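Local coordinates for protein Vv2_1132 (Vibrio vulnificus CMCP6, PDB 5Y9S) that probably regulates transcription as a tetrameric LysR-type regulator, joining a DNA-binding helix-turn-helix domain to a domain of the periplasmic-binding-protein kind that is expected to sense an effector, at residues 100-114 against 147-159. Numbering follows the deposited sequence.
Sequences TVRIVCLHTLAVNLL and EDHSTDLLFTYNI
Strands 100-105 and 153-157 pair in parallel in the regulatory domain, which has the periplasmic-binding-protein fold, of this LysR-type protein; strand 129-134 flanks 100-105 and strand 277-286 runs antiparallel beside 153-157. Ile-103 lies level with Leu-153 and Val-104 with Leu-154. The ladder runs through Val-104, whose N donates to Leu-153 O (2.9 Å) and whose O accepts from Phe-155 N. One step earlier, Arg-102 O takes both Asp-152 N and Leu-153 N.

Where strand 153-157 begins, Arg-102 grips the Asp-152 carboxylate side-on, in a salt bridge. Arg-102 NE reaches Asp-152 OD1 at 3.0 Å, almost straight at 171° but from above the carboxylate plane, while NH1 meets OD2 of the same carboxylate at 2.5 Å, on the syn side yet tilted out of that plane; the two planes stand 55° apart. A bend at chi3 swings the guanidinium back to the acid, with Thr-151 N over one face. Asp-152 OD1 also accepts Arg-102 N and pairs with Arg-291, an arrangement that would probably keep the buried acid ionised.

Ile-103, Leu-153 and Phe-155 share one face of the sheet, where Leu-153 packs on helix 292-300; Val-104 and Leu-154 face helix 139-147. Beyond the strand, helix 107-112 sets Leu-109 CD2 against Tyr-157 CZ (3.6 Å), and one water links Tyr-157 OH to Thr-108 OG1, weakly at the threonine. Ile-103 CG2 abuts the edge of the Phe-155 ring, and Leu-114 CD2 sits over its face in a CH-pi contact, 3.6 Å from the centroid and 9° off the normal.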
ATOM      1  N   THR D 100       1.637 -24.247 -28.553  1.00 27.07           N
ATOM      2  CA  THR D 100       0.677 -23.201 -28.250  1.00 22.62           C
ATOM      3  C   THR D 100       1.056 -21.941 -29.014  1.00 36.80           C
ATOM      4  O   THR D 100       2.199 -21.475 -28.935  1.00 40.28           O
ATOM      5  CB  THR D 100       0.619 -22.900 -26.748  1.00 35.01           C
ATOM      6  OG1 THR D 100       0.179 -24.058 -26.022  1.00 37.94           O
ATOM      7  CG2 THR D 100      -0.332 -21.755 -26.489  1.00 32.89           C
ATOM      8  N   VAL D 101       0.095 -21.399 -29.752  1.00 29.81           N
ATOM      9  CA  VAL D 101       0.235 -20.119 -30.426  1.00 21.24           C
ATOM     10  C   VAL D 101      -0.483 -19.079 -29.574  1.00 26.28           C
ATOM     11  O   VAL D 101      -1.681 -19.222 -29.289  1.00 31.59           O
ATOM     12  CB  VAL D 101      -0.335 -20.174 -31.854  1.00 26.98           C
ATOM     13  CG1 VAL D 101      -0.015 -18.893 -32.612  1.00 32.22           C
ATOM     14  CG2 VAL D 101       0.218 -21.383 -32.600  1.00 29.06           C
ATOM     15  N   ARG D 102       0.262 -18.058 -29.139  1.00 22.33           N
ATOM     16  CA  ARG D 102      -0.245 -17.003 -28.261  1.00 27.82           C
ATOM     17  C   ARG D 102      -0.704 -15.838 -29.128  1.00 30.74           C
ATOM     18  O   ARG D 102       0.074 -15.316 -29.930  1.00 28.12           O
ATOM     19  CB  ARG D 102       0.829 -16.551 -27.269  1.00 23.19           C
ATOM     20  CG  ARG D 102       0.936 -17.415 -26.005  1.00 24.14           C
ATOM     21  CD  ARG D 102       2.361 -17.441 -25.417  1.00 20.36           C
ATOM     22  NE  ARG D 102       3.409 -17.357 -26.442  1.00 30.16           N
ATOM     23  CZ  ARG D 102       4.663 -16.974 -26.206  1.00 34.44           C
ATOM     24  NH1 ARG D 102       5.544 -16.932 -27.196  1.00 27.06           N
ATOM     25  NH2 ARG D 102       5.040 -16.617 -24.978  1.00 35.92           N
ATOM     26  N   ILE D 103      -1.969 -15.448 -28.986  1.00 27.65           N
ATOM     27  CA  ILE D 103      -2.583 -14.452 -29.854  1.00 17.42           C
ATOM     28  C   ILE D 103      -3.191 -13.367 -28.982  1.00 17.85           C
ATOM     29  O   ILE D 103      -3.886 -13.670 -28.007  1.00 21.94           O
ATOM     30  CB  ILE D 103      -3.645 -15.082 -30.773  1.00 26.23           C
ATOM     31  CG1 ILE D 103      -2.985 -16.096 -31.722  1.00 20.09           C
ATOM     32  CG2 ILE D 103      -4.360 -14.006 -31.533  1.00 29.24           C
ATOM     33  CD1 ILE D 103      -3.940 -17.057 -32.394  1.00 19.40           C
ATOM     34  N   VAL D 104      -2.899 -12.112 -29.308  1.00 15.19           N
ATOM     35  CA  VAL D 104      -3.458 -10.950 -28.628  1.00 26.95           C
ATOM     36  C   VAL D 104      -4.190 -10.109 -29.667  1.00 30.37           C
ATOM     37  O   VAL D 104      -3.764 -10.040 -30.826  1.00 24.35           O
ATOM     38  CB  VAL D 104      -2.359 -10.119 -27.927  1.00 25.47           C
ATOM     39  CG1 VAL D 104      -1.346  -9.615 -28.940  1.00 31.32           C
ATOM     40  CG2 VAL D 104      -2.952  -8.943 -27.199  1.00 36.27           C
ATOM     41  N   CYS D 105      -5.294  -9.488 -29.259  1.00 25.62           N
ATOM     42  CA  CYS D 105      -6.080  -8.632 -30.142  1.00 27.86           C
ATOM     43  C   CYS D 105      -7.130  -7.909 -29.317  1.00 32.56           C
ATOM     44  O   CYS D 105      -7.281  -8.139 -28.113  1.00 25.86           O
ATOM     45  CB  CYS D 105      -6.766  -9.423 -31.248  1.00 23.60           C
ATOM     46  SG  CYS D 105      -7.833 -10.728 -30.586  1.00 33.08           S
ATOM     47  N   LEU D 106      -7.870  -7.042 -29.996  1.00 34.99           N
ATOM     48  CA  LEU D 106      -8.990  -6.368 -29.372  1.00 39.22           C
ATOM     49  C   LEU D 106     -10.128  -7.357 -29.156  1.00 35.92           C
ATOM     50  O   LEU D 106     -10.212  -8.397 -29.821  1.00 24.91           O
ATOM     51  CB  LEU D 106      -9.464  -5.198 -30.234  1.00 43.12           C
ATOM     52  CG  LEU D 106      -8.455  -4.053 -30.329  1.00 45.63           C
ATOM     53  CD1 LEU D 106      -7.444  -4.277 -31.489  1.00 53.48           C
ATOM     54  CD2 LEU D 106      -9.185  -2.723 -30.435  1.00 25.92           C
ATOM     55  N   HIS D 107     -11.019  -7.001 -28.220  1.00 30.54           N
ATOM     56  CA  HIS D 107     -12.134  -7.874 -27.857  1.00 30.45           C
ATOM     57  C   HIS D 107     -12.996  -8.218 -29.061  1.00 40.06           C
ATOM     58  O   HIS D 107     -13.402  -9.376 -29.230  1.00 31.59           O
ATOM     59  CB  HIS D 107     -13.001  -7.210 -26.790  1.00 29.15           C
ATOM     60  CG  HIS D 107     -12.453  -7.328 -25.406  1.00 23.82           C
ATOM     61  ND1 HIS D 107     -11.302  -6.687 -25.005  1.00 28.88           N
ATOM     62  CD2 HIS D 107     -12.898  -8.017 -24.329  1.00 25.99           C
ATOM     63  CE1 HIS D 107     -11.065  -6.968 -23.735  1.00 24.59           C
ATOM     64  NE2 HIS D 107     -12.020  -7.773 -23.301  1.00 23.46           N
ATOM     65  N   THR D 108     -13.304  -7.222 -29.898  1.00 40.52           N
ATOM     66  CA  THR D 108     -14.217  -7.455 -31.012  1.00 45.32           C
ATOM     67  C   THR D 108     -13.640  -8.487 -31.968  1.00 39.80           C
ATOM     68  O   THR D 108     -14.311  -9.460 -32.330  1.00 36.84           O
ATOM     69  CB  THR D 108     -14.508  -6.144 -31.745  1.00 53.25           C
ATOM     70  OG1 THR D 108     -13.286  -5.599 -32.259  1.00 58.32           O
ATOM     71  CG2 THR D 108     -15.121  -5.133 -30.792  1.00 56.95           C
ATOM     72  N   LEU D 109     -12.376  -8.307 -32.357  1.00 39.94           N
ATOM     73  CA  LEU D 109     -11.764  -9.218 -33.314  1.00 33.43           C
ATOM     74  C   LEU D 109     -11.726 -10.635 -32.778  1.00 34.16           C
ATOM     75  O   LEU D 109     -11.771 -11.596 -33.555  1.00 29.00           O
ATOM     76  CB  LEU D 109     -10.355  -8.736 -33.658  1.00 37.18           C
ATOM     77  CG  LEU D 109     -10.233  -7.405 -34.406  1.00 29.61           C
ATOM     78  CD1 LEU D 109      -8.777  -7.108 -34.707  1.00 28.77           C
ATOM     79  CD2 LEU D 109     -11.053  -7.459 -35.691  1.00 25.64           C
ATOM     80  N   ALA D 110     -11.680 -10.787 -31.452  1.00 33.55           N
ATOM     81  CA  ALA D 110     -11.543 -12.109 -30.856  1.00 35.21           C
ATOM     82  C   ALA D 110     -12.777 -12.994 -31.039  1.00 42.45           C
ATOM     83  O   ALA D 110     -12.661 -14.214 -30.877  1.00 46.59           O
ATOM     84  CB  ALA D 110     -11.217 -11.974 -29.368  1.00 22.81           C
ATOM     85  N   VAL D 111     -13.951 -12.434 -31.358  1.00 31.90           N
ATOM     86  CA  VAL D 111     -15.157 -13.246 -31.448  1.00 29.21           C
ATOM     87  C   VAL D 111     -15.648 -13.421 -32.881  1.00 34.01           C
ATOM     88  O   VAL D 111     -16.201 -14.477 -33.204  1.00 34.09           O
ATOM     89  CB  VAL D 111     -16.293 -12.710 -30.542  1.00 36.32           C
ATOM     90  CG1 VAL D 111     -15.760 -12.318 -29.180  1.00 34.52           C
ATOM     91  CG2 VAL D 111     -17.019 -11.539 -31.172  1.00 41.03           C
ATOM     92  N   ASN D 112     -15.445 -12.443 -33.759  1.00 34.94           N
ATOM     93  CA  ASN D 112     -15.992 -12.516 -35.108  1.00 41.17           C
ATOM     94  C   ASN D 112     -14.918 -12.599 -36.181  1.00 40.45           C
ATOM     95  O   ASN D 112     -15.253 -12.784 -37.359  1.00 46.59           O
ATOM     96  CB  ASN D 112     -16.900 -11.310 -35.368  1.00 49.08           C
ATOM     97  CG  ASN D 112     -16.418 -10.068 -34.652  1.00 59.95           C
ATOM     98  OD1 ASN D 112     -15.272  -9.640 -34.841  1.00 64.86           O
ATOM     99  ND2 ASN D 112     -17.278  -9.490 -33.801  1.00 56.14           N
ATOM    100  N   LEU D 113     -13.640 -12.486 -35.818  1.00 42.34           N
ATOM    101  CA  LEU D 113     -12.567 -12.703 -36.778  1.00 34.11           C
ATOM    102  C   LEU D 113     -11.808 -13.993 -36.499  1.00 32.88           C
ATOM    103  O   LEU D 113     -11.801 -14.892 -37.342  1.00 21.71           O
ATOM    104  CB  LEU D 113     -11.598 -11.512 -36.802  1.00 42.28           C
ATOM    105  CG  LEU D 113     -10.562 -11.601 -37.929  1.00 39.51           C
ATOM    106  CD1 LEU D 113     -11.231 -11.346 -39.265  1.00 30.23           C
ATOM    107  CD2 LEU D 113      -9.409 -10.627 -37.711  1.00 35.10           C
ATOM    108  N   LEU D 114     -11.184 -14.119 -35.326  1.00 28.84           N
ATOM    109  CA  LEU D 114     -10.317 -15.271 -35.085  1.00 28.44           C
ATOM    110  C   LEU D 114     -11.040 -16.611 -35.224  1.00 30.41           C
ATOM    111  O   LEU D 114     -10.549 -17.473 -35.972  1.00 36.72           O
ATOM    112  CB  LEU D 114      -9.631 -15.106 -33.721  1.00 31.01           C
ATOM    113  CG  LEU D 114      -8.703 -13.888 -33.709  1.00 37.76           C
ATOM    114  CD1 LEU D 114      -7.900 -13.823 -32.442  1.00 41.83           C
ATOM    115  CD2 LEU D 114      -7.775 -13.905 -34.923  1.00 47.85           C
ATOM    116  N   GLU D 147       8.027  -8.148 -29.295  1.00 26.44           N
ATOM    117  CA  GLU D 147       9.475  -8.095 -29.113  1.00 30.60           C
ATOM    118  C   GLU D 147       9.924  -9.010 -27.978  1.00 37.41           C
ATOM    119  O   GLU D 147      10.877  -9.779 -28.130  1.00 37.96           O
ATOM    120  CB  GLU D 147       9.916  -6.655 -28.850  1.00 36.21           C
ATOM    121  CG  GLU D 147       9.825  -5.734 -30.060  1.00 48.31           C
ATOM    122  CD  GLU D 147      10.108  -4.276 -29.706  1.00 61.84           C
ATOM    123  OE1 GLU D 147       9.173  -3.441 -29.785  1.00 66.91           O
ATOM    124  OE2 GLU D 147      11.267  -3.969 -29.342  1.00 61.21           O
ATOM    125  N   ASP D 148       9.229  -8.967 -26.837  1.00 36.11           N
ATOM    126  CA  ASP D 148       9.567  -9.821 -25.697  1.00 35.54           C
ATOM    127  C   ASP D 148       9.232 -11.303 -25.913  1.00 31.95           C
ATOM    128  O   ASP D 148       9.485 -12.103 -25.004  1.00 38.57           O
ATOM    129  CB  ASP D 148       8.849  -9.326 -24.437  1.00 34.01           C
ATOM    130  CG  ASP D 148       9.154  -7.862 -24.115  1.00 37.92           C
ATOM    131  OD1 ASP D 148      10.004  -7.255 -24.795  1.00 47.77           O
ATOM    132  OD2 ASP D 148       8.535  -7.308 -23.185  1.00 42.66           O
ATOM    133  N   HIS D 149       8.666 -11.691 -27.056  1.00 22.42           N
ATOM    134  CA  HIS D 149       8.181 -13.059 -27.274  1.00 29.07           C
ATOM    135  C   HIS D 149       7.221 -13.525 -26.174  1.00 28.82           C
ATOM    136  O   HIS D 149       6.998 -14.734 -26.000  1.00 25.08           O
ATOM    137  CB  HIS D 149       9.342 -14.041 -27.419  1.00 38.67           C
ATOM    138  CG  HIS D 149      10.343 -13.632 -28.452  1.00 55.97           C
ATOM    139  ND1 HIS D 149      10.283 -14.062 -29.761  1.00 60.66           N
ATOM    140  CD2 HIS D 149      11.429 -12.828 -28.371  1.00 58.21           C
ATOM    141  CE1 HIS D 149      11.284 -13.537 -30.443  1.00 57.50           C
ATOM    142  NE2 HIS D 149      11.995 -12.785 -29.623  1.00 59.85           N
ATOM    143  N   SER D 150       6.634 -12.591 -25.416  1.00 23.77           N
ATOM    144  CA  SER D 150       5.592 -12.969 -24.469  1.00 26.71           C
ATOM    145  C   SER D 150       4.279 -13.287 -25.166  1.00 29.08           C
ATOM    146  O   SER D 150       3.382 -13.863 -24.537  1.00 37.18           O
ATOM    147  CB  SER D 150       5.388 -11.856 -23.432  1.00 26.00           C
ATOM    148  OG  SER D 150       4.915 -10.657 -24.022  1.00 29.86           O
ATOM    149  N   THR D 151       4.145 -12.917 -26.440  1.00 28.46           N
ATOM    150  CA  THR D 151       3.026 -13.323 -27.279  1.00 25.11           C
ATOM    151  C   THR D 151       3.555 -13.524 -28.688  1.00 24.38           C
ATOM    152  O   THR D 151       4.630 -13.035 -29.034  1.00 34.15           O
ATOM    153  CB  THR D 151       1.879 -12.297 -27.278  1.00 22.93           C
ATOM    154  OG1 THR D 151       0.682 -12.931 -27.739  1.00 31.69           O
ATOM    155  CG2 THR D 151       2.199 -11.130 -28.188  1.00 26.64           C
ATOM    156  N   ASP D 152       2.793 -14.255 -29.500  1.00 17.50           N
ATOM    157  CA  ASP D 152       3.254 -14.676 -30.820  1.00 26.14           C
ATOM    158  C   ASP D 152       2.644 -13.896 -31.973  1.00 26.96           C
ATOM    159  O   ASP D 152       3.344 -13.606 -32.949  1.00 23.89           O
ATOM    160  CB  ASP D 152       2.959 -16.161 -31.018  1.00 22.90           C
ATOM    161  CG  ASP D 152       3.577 -17.010 -29.929  1.00 32.70           C
ATOM    162  OD1 ASP D 152       2.877 -17.883 -29.381  1.00 32.20           O
ATOM    163  OD2 ASP D 152       4.767 -16.786 -29.615  1.00 32.90           O
ATOM    164  N   LEU D 153       1.353 -13.573 -31.907  1.00 28.15           N
ATOM    165  CA  LEU D 153       0.688 -12.864 -32.991  1.00 31.95           C
ATOM    166  C   LEU D 153      -0.210 -11.779 -32.426  1.00 28.82           C
ATOM    167  O   LEU D 153      -0.763 -11.908 -31.332  1.00 27.89           O
ATOM    168  CB  LEU D 153      -0.145 -13.787 -33.883  1.00 25.08           C
ATOM    169  CG  LEU D 153       0.590 -14.948 -34.556  1.00 30.71           C
ATOM    170  CD1 LEU D 153      -0.406 -15.995 -35.029  1.00 23.08           C
ATOM    171  CD2 LEU D 153       1.423 -14.434 -35.710  1.00 37.53           C
ATOM    172  N   LEU D 154      -0.348 -10.710 -33.194  1.00 26.68           N
ATOM    173  CA  LEU D 154      -1.236  -9.615 -32.852  1.00 25.76           C
ATOM    174  C   LEU D 154      -2.106  -9.327 -34.067  1.00 27.53           C
ATOM    175  O   LEU D 154      -1.588  -9.114 -35.166  1.00 27.60           O
ATOM    176  CB  LEU D 154      -0.431  -8.383 -32.430  1.00 19.08           C
ATOM    177  CG  LEU D 154      -1.177  -7.059 -32.506  1.00 22.22           C
ATOM    178  CD1 LEU D 154      -2.105  -6.874 -31.290  1.00 23.48           C
ATOM    179  CD2 LEU D 154      -0.206  -5.898 -32.649  1.00 17.24           C
ATOM    180  N   PHE D 155      -3.418  -9.365 -33.885  1.00 34.25           N
ATOM    181  CA  PHE D 155      -4.362  -8.970 -34.925  1.00 23.84           C
ATOM    182  C   PHE D 155      -4.903  -7.593 -34.584  1.00 23.44           C
ATOM    183  O   PHE D 155      -5.246  -7.336 -33.425  1.00 27.41           O
ATOM    184  CB  PHE D 155      -5.499  -9.977 -35.033  1.00 17.99           C
ATOM    185  CG  PHE D 155      -5.080 -11.279 -35.603  1.00 25.55           C
ATOM    186  CD1 PHE D 155      -4.503 -12.244 -34.796  1.00 30.13           C
ATOM    187  CD2 PHE D 155      -5.244 -11.543 -36.950  1.00 23.34           C
ATOM    188  CE1 PHE D 155      -4.098 -13.454 -35.321  1.00 28.90           C
ATOM    189  CE2 PHE D 155      -4.841 -12.749 -37.488  1.00 27.87           C
ATOM    190  CZ  PHE D 155      -4.264 -13.707 -36.678  1.00 28.80           C
ATOM    191  N   THR D 156      -4.965  -6.706 -35.576  1.00 26.90           N
ATOM    192  CA  THR D 156      -5.383  -5.335 -35.300  1.00 24.43           C
ATOM    193  C   THR D 156      -5.840  -4.658 -36.584  1.00 17.59           C
ATOM    194  O   THR D 156      -5.512  -5.091 -37.691  1.00 36.40           O
ATOM    195  CB  THR D 156      -4.248  -4.528 -34.656  1.00 30.62           C
ATOM    196  OG1 THR D 156      -4.755  -3.285 -34.147  1.00 21.16           O
ATOM    197  CG2 THR D 156      -3.152  -4.260 -35.680  1.00 22.80           C
ATOM    198  N   TYR D 157      -6.624  -3.598 -36.414  1.00 30.42           N
ATOM    199  CA  TYR D 157      -6.956  -2.685 -37.502  1.00 36.38           C
ATOM    200  C   TYR D 157      -5.783  -1.739 -37.751  1.00 46.90           C
ATOM    201  O   TYR D 157      -5.047  -1.381 -36.823  1.00 45.58           O
ATOM    202  CB  TYR D 157      -8.214  -1.873 -37.169  1.00 29.08           C
ATOM    203  CG  TYR D 157      -9.507  -2.662 -36.975  1.00 28.46           C
ATOM    204  CD1 TYR D 157     -10.115  -3.307 -38.045  1.00 30.69           C
ATOM    205  CD2 TYR D 157     -10.121  -2.746 -35.725  1.00 27.99           C
ATOM    206  CE1 TYR D 157     -11.285  -4.024 -37.889  1.00 32.72           C
ATOM    207  CE2 TYR D 157     -11.301  -3.464 -35.550  1.00 28.47           C
ATOM    208  CZ  TYR D 157     -11.874  -4.105 -36.647  1.00 32.65           C
ATOM    209  OH  TYR D 157     -13.037  -4.823 -36.519  1.00 23.98           O
ATOM    210  N   ASN D 158      -5.612  -1.333 -39.013  1.00 48.96           N
ATOM    211  CA  ASN D 158      -4.419  -0.584 -39.415  1.00 61.24           C
ATOM    212  C   ASN D 158      -4.279   0.700 -38.605  1.00 61.88           C
ATOM    213  O   ASN D 158      -5.262   1.285 -38.155  1.00 60.69           O
ATOM    214  CB  ASN D 158      -4.470  -0.246 -40.903  1.00 67.43           C
ATOM    215  CG  ASN D 158      -5.639   0.651 -41.245  1.00 75.02           C
ATOM    216  OD1 ASN D 158      -5.690   1.807 -40.824  1.00 78.63           O
ATOM    217  ND2 ASN D 158      -6.598   0.119 -42.000  1.00 74.01           N
ATOM    218  N   ILE D 159      -3.044   1.150 -38.430  1.00 73.03           N
ATOM    219  CA  ILE D 159      -2.736   2.241 -37.510  1.00 74.08           C
ATOM    220  C   ILE D 159      -2.299   3.457 -38.318  1.00 77.02           C
ATOM    221  O   ILE D 159      -1.294   3.411 -39.039  1.00 78.97           O
ATOM    222  CB  ILE D 159      -1.661   1.838 -36.485  1.00 64.47           C
ATOM    223  CG1 ILE D 159      -1.859   0.388 -36.029  1.00 54.83           C
ATOM    224  CG2 ILE D 159      -1.687   2.781 -35.291  1.00 61.03           C
ATOM    225  CD1 ILE D 159      -1.039  -0.614 -36.824  1.00 51.38           C
TER
HETATM  226  O   HOH W   1     -15.029  -5.224 -34.970  1.00 31.83           O